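P450 cytochrome, putative from Rippkaea orientalis probably binds and carries the molybdenum cofactor, as a Rossmann-fold protein of the SLOG superfamily related to the algal cofactor carrier. Local coordinates of one contact, PDB 6Y01 (chain A, 1.23 Å), residues Asn105-Asp110 and Leu129-Pro134, beside the matching contact of the related molybdenum cofactor carrier protein from Chlamydomonas reinhardtii, PDB 2IZ5 (chain B, 2.29 Å), residues Asn104-Asn109 and Leu128-Pro133. Structure 2 is superposed on structure 1 by the backbone atoms of these residues (RMSD 0.46 Å); each is numbered along its deposited sequence.

Structure 1 (6Y01).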
loop_
_atom_site.group_PDB
_atom_site.type_symbol
_atom_site.label_atom_id
_atom_site.label_comp_id
_atom_site.label_asym_id
_atom_site.label_seq_id
_atom_site.Cartn_x
_atom_site.Cartn_y
_atom_site.Cartn_z
ATOM N N ASN A 105 -0.762 -7.104 8.163
ATOM C CA ASN A 105 -0.568 -8.065 9.274
ATOM C C ASN A 105 -1.867 -8.220 10.055
ATOM O O ASN A 105 -2.285 -9.280 10.430
ATOM C CB ASN A 105 0.526 -7.612 10.254
ATOM C CG ASN A 105 1.913 -7.497 9.640
ATOM O OD1 ASN A 105 2.091 -7.817 8.533
ATOM N ND2 ASN A 105 2.882 -6.922 10.365
ATOM N N VAL A 106 -2.500 -7.060 10.342
ATOM C CA VAL A 106 -3.685 -7.097 11.239
ATOM C C VAL A 106 -4.921 -7.567 10.507
ATOM O O VAL A 106 -5.691 -8.342 11.078
ATOM C CB VAL A 106 -3.843 -5.849 12.090
ATOM C CG1 VAL A 106 -2.554 -5.542 12.877
ATOM C CG2 VAL A 106 -4.301 -4.721 11.242
ATOM N N LEU A 107 -5.098 -7.157 9.253
ATOM C CA LEU A 107 -6.281 -7.604 8.507
ATOM C C LEU A 107 -6.243 -9.116 8.230
ATOM O O LEU A 107 -7.292 -9.735 8.095
ATOM C CB LEU A 107 -6.380 -6.850 7.188
ATOM C CG LEU A 107 -6.750 -5.348 7.326
ATOM C CD1 LEU A 107 -6.673 -4.717 5.939
ATOM C CD2 LEU A 107 -8.118 -5.190 7.942
ATOM N N SER A 108 -5.036 -9.678 8.135
ATOM C CA SER A 108 -4.864 -11.112 7.802
ATOM C C SER A 108 -4.972 -12.024 9.018
ATOM O O SER A 108 -5.032 -13.245 8.834
ATOM C CB SER A 108 -3.520 -11.270 7.133
ATOM O OG SER A 108 -3.389 -10.548 5.943
ATOM N N SER A 109 -4.884 -11.486 10.210
ATOM C CA SER A 109 -4.827 -12.265 11.454
ATOM C C SER A 109 -6.233 -12.500 11.989
ATOM O O SER A 109 -7.079 -11.575 11.952
ATOM C CB SER A 109 -4.006 -11.565 12.488
ATOM O OG SER A 109 -2.646 -11.419 12.122
ATOM N N ASP A 110 -6.524 -13.689 12.474
ATOM C CA ASP A 110 -7.769 -13.945 13.215
ATOM C C ASP A 110 -7.690 -13.343 14.614
ATOM O O ASP A 110 -8.705 -12.867 15.138
ATOM C CB ASP A 110 -8.054 -15.444 13.247
ATOM C CG ASP A 110 -8.342 -15.966 11.867
ATOM O OD1 ASP A 110 -9.207 -15.351 11.150
ATOM O OD2 ASP A 110 -7.726 -16.915 11.484
ATOM N N LEU A 129 -7.128 -2.819 16.625
ATOM C CA LEU A 129 -8.346 -2.409 17.372
ATOM C C LEU A 129 -9.238 -1.502 16.513
ATOM O O LEU A 129 -10.433 -1.665 16.579
ATOM C CB LEU A 129 -7.900 -1.699 18.642
ATOM C CG LEU A 129 -7.243 -2.597 19.689
ATOM C CD1 LEU A 129 -6.658 -1.771 20.802
ATOM C CD2 LEU A 129 -8.215 -3.610 20.235
ATOM N N LYS A 130 -8.660 -0.666 15.664
ATOM C CA LYS A 130 -9.476 0.206 14.775
ATOM C C LYS A 130 -10.268 -0.671 13.810
ATOM O O LYS A 130 -11.402 -0.339 13.495
ATOM C CB LYS A 130 -8.583 1.195 14.052
ATOM C CG LYS A 130 -9.342 2.182 13.164
ATOM C CD LYS A 130 -8.458 3.268 12.658
ATOM C CE LYS A 130 -9.206 4.141 11.666
ATOM N NZ LYS A 130 -10.035 5.048 12.407
ATOM N N ASN A 131 -9.666 -1.770 13.353
ATOM C CA ASN A 131 -10.294 -2.757 12.429
ATOM C C ASN A 131 -11.180 -3.758 13.187
ATOM O O ASN A 131 -11.729 -4.635 12.541
ATOM C CB ASN A 131 -9.240 -3.435 11.568
ATOM C CG ASN A 131 -8.580 -2.604 10.506
ATOM O OD1 ASN A 131 -9.271 -2.007 9.656
ATOM N ND2 ASN A 131 -7.272 -2.493 10.522
ATOM N N GLN A 132 -11.369 -3.598 14.497
ATOM C CA GLN A 132 -12.222 -4.452 15.360
ATOM C C GLN A 132 -11.712 -5.901 15.336
ATOM O O GLN A 132 -12.511 -6.849 15.476
ATOM C CB GLN A 132 -13.690 -4.329 14.943
ATOM C CG GLN A 132 -14.145 -2.864 14.923
ATOM C CD GLN A 132 -15.031 -2.545 16.084
ATOM O OE1 GLN A 132 -14.595 -2.588 17.229
ATOM N NE2 GLN A 132 -16.272 -2.253 15.786
ATOM N N LYS A 133 -10.404 -6.063 15.207
ATOM C CA LYS A 133 -9.780 -7.374 15.310
ATOM C C LYS A 133 -9.564 -7.672 16.787
ATOM O O LYS A 133 -9.225 -6.792 17.559
ATOM C CB LYS A 133 -8.422 -7.405 14.594
ATOM C CG LYS A 133 -8.513 -7.448 13.073
ATOM C CD LYS A 133 -9.006 -8.856 12.667
ATOM C CE LYS A 133 -8.830 -9.143 11.218
ATOM N NZ LYS A 133 -9.477 -10.405 10.912
ATOM N N PRO A 134 -9.682 -8.956 17.206
ATOM C CA PRO A 134 -9.343 -9.329 18.574
ATOM C C PRO A 134 -7.846 -9.162 18.828
ATOM O O PRO A 134 -7.011 -9.601 17.996
ATOM C CB PRO A 134 -9.729 -10.820 18.676
ATOM C CG PRO A 134 -10.626 -11.046 17.523
ATOM C CD PRO A 134 -10.191 -10.080 16.424
HETATM O O HOH W 1 -9.934 -8.802 7.954
HETATM O O HOH W 2 -8.791 -12.087 7.946
#

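Structure 2 (2IZ5).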
loop_
_atom_site.group_PDB
_atom_site.type_symbol
_atom_site.label_atom_id
_atom_site.label_comp_id
_atom_site.label_asym_id
_atom_site.label_seq_id
_atom_site.Cartn_x
_atom_site.Cartn_y
_atom_site.Cartn_z
ATOM N N ASN B 104 -0.629 -7.639 8.873
ATOM C CA ASN B 104 -0.790 -8.438 10.110
ATOM C C ASN B 104 -2.225 -8.290 10.618
ATOM O O ASN B 104 -2.975 -9.255 10.665
ATOM C CB ASN B 104 0.260 -8.053 11.184
ATOM C CG ASN B 104 0.569 -9.198 12.152
ATOM O OD1 ASN B 104 -0.293 -10.063 12.399
ATOM N ND2 ASN B 104 1.812 -9.231 12.680
ATOM N N ALA B 105 -2.625 -7.059 10.894
ATOM C CA ALA B 105 -3.936 -6.759 11.481
ATOM C C ALA B 105 -5.112 -7.227 10.698
ATOM O O ALA B 105 -6.109 -7.680 11.312
ATOM C CB ALA B 105 -4.096 -5.254 11.695
ATOM N N LEU B 106 -5.059 -7.066 9.360
ATOM C CA LEU B 106 -6.222 -7.373 8.528
ATOM C C LEU B 106 -6.274 -8.818 8.155
ATOM O O LEU B 106 -7.374 -9.393 7.944
ATOM C CB LEU B 106 -6.228 -6.525 7.271
ATOM C CG LEU B 106 -6.490 -5.010 7.408
ATOM C CD1 LEU B 106 -6.365 -4.339 6.040
ATOM C CD2 LEU B 106 -7.868 -4.730 7.994
ATOM N N SER B 107 -5.102 -9.445 8.051
ATOM C CA SER B 107 -5.036 -10.858 7.605
ATOM C C SER B 107 -5.189 -11.875 8.737
ATOM O O SER B 107 -5.605 -13.027 8.496
ATOM C CB SER B 107 -3.714 -11.117 6.862
ATOM O OG SER B 107 -3.466 -10.144 5.869
ATOM N N SER B 108 -4.837 -11.478 9.961
ATOM C CA SER B 108 -4.847 -12.397 11.119
ATOM C C SER B 108 -6.229 -12.544 11.725
ATOM O O SER B 108 -7.005 -11.580 11.761
ATOM C CB SER B 108 -3.850 -11.911 12.171
ATOM O OG SER B 108 -2.552 -11.849 11.582
ATOM N N ASN B 109 -6.548 -13.730 12.228
ATOM C CA ASN B 109 -7.822 -13.908 12.929
ATOM C C ASN B 109 -7.761 -13.314 14.325
ATOM O O ASN B 109 -8.726 -12.709 14.816
ATOM C CB ASN B 109 -8.141 -15.374 13.064
ATOM C CG ASN B 109 -8.414 -16.034 11.738
ATOM O OD1 ASN B 109 -9.586 -16.252 11.396
ATOM N ND2 ASN B 109 -7.355 -16.367 10.983
ATOM N N LEU B 128 -7.109 -2.895 16.535
ATOM C CA LEU B 128 -8.368 -2.502 17.205
ATOM C C LEU B 128 -9.333 -1.722 16.306
ATOM O O LEU B 128 -10.563 -1.852 16.396
ATOM C CB LEU B 128 -8.084 -1.681 18.426
ATOM C CG LEU B 128 -7.145 -2.255 19.491
ATOM C CD1 LEU B 128 -6.999 -1.207 20.507
ATOM C CD2 LEU B 128 -7.664 -3.561 20.074
ATOM N N LYS B 129 -8.774 -0.879 15.458
ATOM C CA LYS B 129 -9.561 -0.060 14.531
ATOM C C LYS B 129 -10.206 -0.952 13.468
ATOM O O LYS B 129 -11.286 -0.650 12.988
ATOM C CB LYS B 129 -8.666 1.006 13.878
ATOM C CG LYS B 129 -9.260 1.721 12.665
ATOM C CD LYS B 129 -8.687 3.108 12.527
ATOM C CE LYS B 129 -8.740 3.656 11.117
ATOM N NZ LYS B 129 -9.151 5.071 11.167
ATOM N N ALA B 130 -9.520 -2.050 13.128
ATOM C CA ALA B 130 -10.066 -3.135 12.296
ATOM C C ALA B 130 -11.005 -4.055 13.051
ATOM O O ALA B 130 -11.469 -5.019 12.489
ATOM C CB ALA B 130 -8.929 -3.965 11.705
ATOM N N LYS B 131 -11.280 -3.773 14.319
ATOM C CA LYS B 131 -12.161 -4.603 15.151
ATOM C C LYS B 131 -11.638 -6.021 15.356
ATOM O O LYS B 131 -12.395 -6.984 15.466
ATOM C CB LYS B 131 -13.573 -4.623 14.576
ATOM C CG LYS B 131 -14.103 -3.258 14.319
ATOM C CD LYS B 131 -14.306 -2.495 15.587
ATOM C CE LYS B 131 -15.244 -1.333 15.356
ATOM N NZ LYS B 131 -15.923 -1.011 16.635
ATOM N N LYS B 132 -10.330 -6.142 15.400
ATOM C CA LYS B 132 -9.686 -7.423 15.617
ATOM C C LYS B 132 -9.240 -7.468 17.074
ATOM O O LYS B 132 -8.871 -6.423 17.622
ATOM C CB LYS B 132 -8.507 -7.617 14.651
ATOM C CG LYS B 132 -8.915 -7.598 13.153
ATOM C CD LYS B 132 -9.482 -8.950 12.686
ATOM C CE LYS B 132 -9.140 -9.283 11.199
ATOM N NZ LYS B 132 -7.658 -9.387 10.969
ATOM N N PRO B 133 -9.352 -8.668 17.710
ATOM C CA PRO B 133 -8.904 -8.946 19.066
ATOM C C PRO B 133 -7.406 -8.974 19.159
ATOM O O PRO B 133 -6.736 -9.552 18.305
ATOM C CB PRO B 133 -9.431 -10.359 19.356
ATOM C CG PRO B 133 -10.238 -10.767 18.195
ATOM C CD PRO B 133 -9.961 -9.861 17.072
#

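Structure 1 (6Y01)
Lys133 NZ donates to the backbone O of Ser109 at 2.9 Å, with a C=O...N angle of 151° and the nitrogen tilted 27° from the carbonyl plane. Two modelled waters each donate to Leu107 O and accept weak, long bonds from NZ, bridging the ammonium to the end of helix 102-108; Leu107 O itself lies 3.5 Å from Lys133 CE. On its way there the lysine chain bends at chi2 (-72°) and passes Val106 O, which lies 3.2 Å from CE. Leu107 CD2 meets the amide of Asn131, 3.7 Å from CG, the two side chains crossing at about a right angle. Val106 CG2 approaches Asn131 ND2 at 3.8 Å, while that nitrogen is hydrogen-bonded to Asn103 OD1. Pro134 CD packs 3.4 Å from Asp110 O, and Asp110 OD2 accepts from Ile17 N. Gln132, with positive phi, closes helix 119-130 in a Schellman motif. The contact thus joins the ends of two helices beside strands 111-115 and 135-138, neighbours in the parallel Rossmann-type sheet.

Structure 2 (2IZ5)
Lys132 NZ is held among backbone carbonyls at the end of helix 103-107. It donates to Ser108 O and to Ala105 O, at modelled lengths of 2.4 Å and 2.3 Å from NZ, both too short to be taken literally at 2.29 Å resolution. A third bond, from NZ to Leu106 O at 3.0 Å, is weak. The lysine chain, bent at chi2 (-81°) and again further out, passes Ala105 O, which lies 3.4 Å from Lys132 CE. Leu106 CD2 meets the methyl of Ala130, 3.9 Å from its CB, an apolar contact. Pro133 CD packs 3.8 Å from Asn109 O; Asn109 ND2 makes a weak hydrogen bond to Ile15 O. Lys131, with positive phi, closes helix 118-129 in a Schellman motif, and Lys132 is the next residue along the chain.

Comparison
Going from Val106(A) to Ala105(B), the CB atoms coincide within the error while CG1 and CG2 go; no well-ordered atom given for structure 2 takes their place, and both residues are buried. At Asn131(A) against Ala130(B) the CB again stays, and only what lies beyond it, the amide atoms CG, OD1 and ND2, has no counterpart. ND2 of Asn131(A) bonds Asn103(A) OD1, and Ala130(B) has no side-chain atom with which to make such a bond. The touch on the leucine is kept: Asn131(A) CB lies 4.2 Å from Leu107(A) CD2, and Ala130(B) CB lies 3.9 Å from Leu106(B) CD2. Leu107(A) and Leu106(B) keep the same place within the error, so the leucine does not move in to replace the absent amide.

Asp110(A) and Asn109(B) set a carboxylate against an amide, their CG atoms 0.2 Å apart after superposition. Phi is positive at Gln132(A) and Lys131(B) alike.

The bonds Lys133(A) NZ to Ser109(A) O and Lys132(B) NZ to Ser108(B) O are found in both. A further bond, Lys132(B) NZ to Ala105(B) O, appears in structure 2 alone, although its modelled 2.3 Å is doubtful; Lys133(A) NZ and Val106(A) O are 4.3 Å apart.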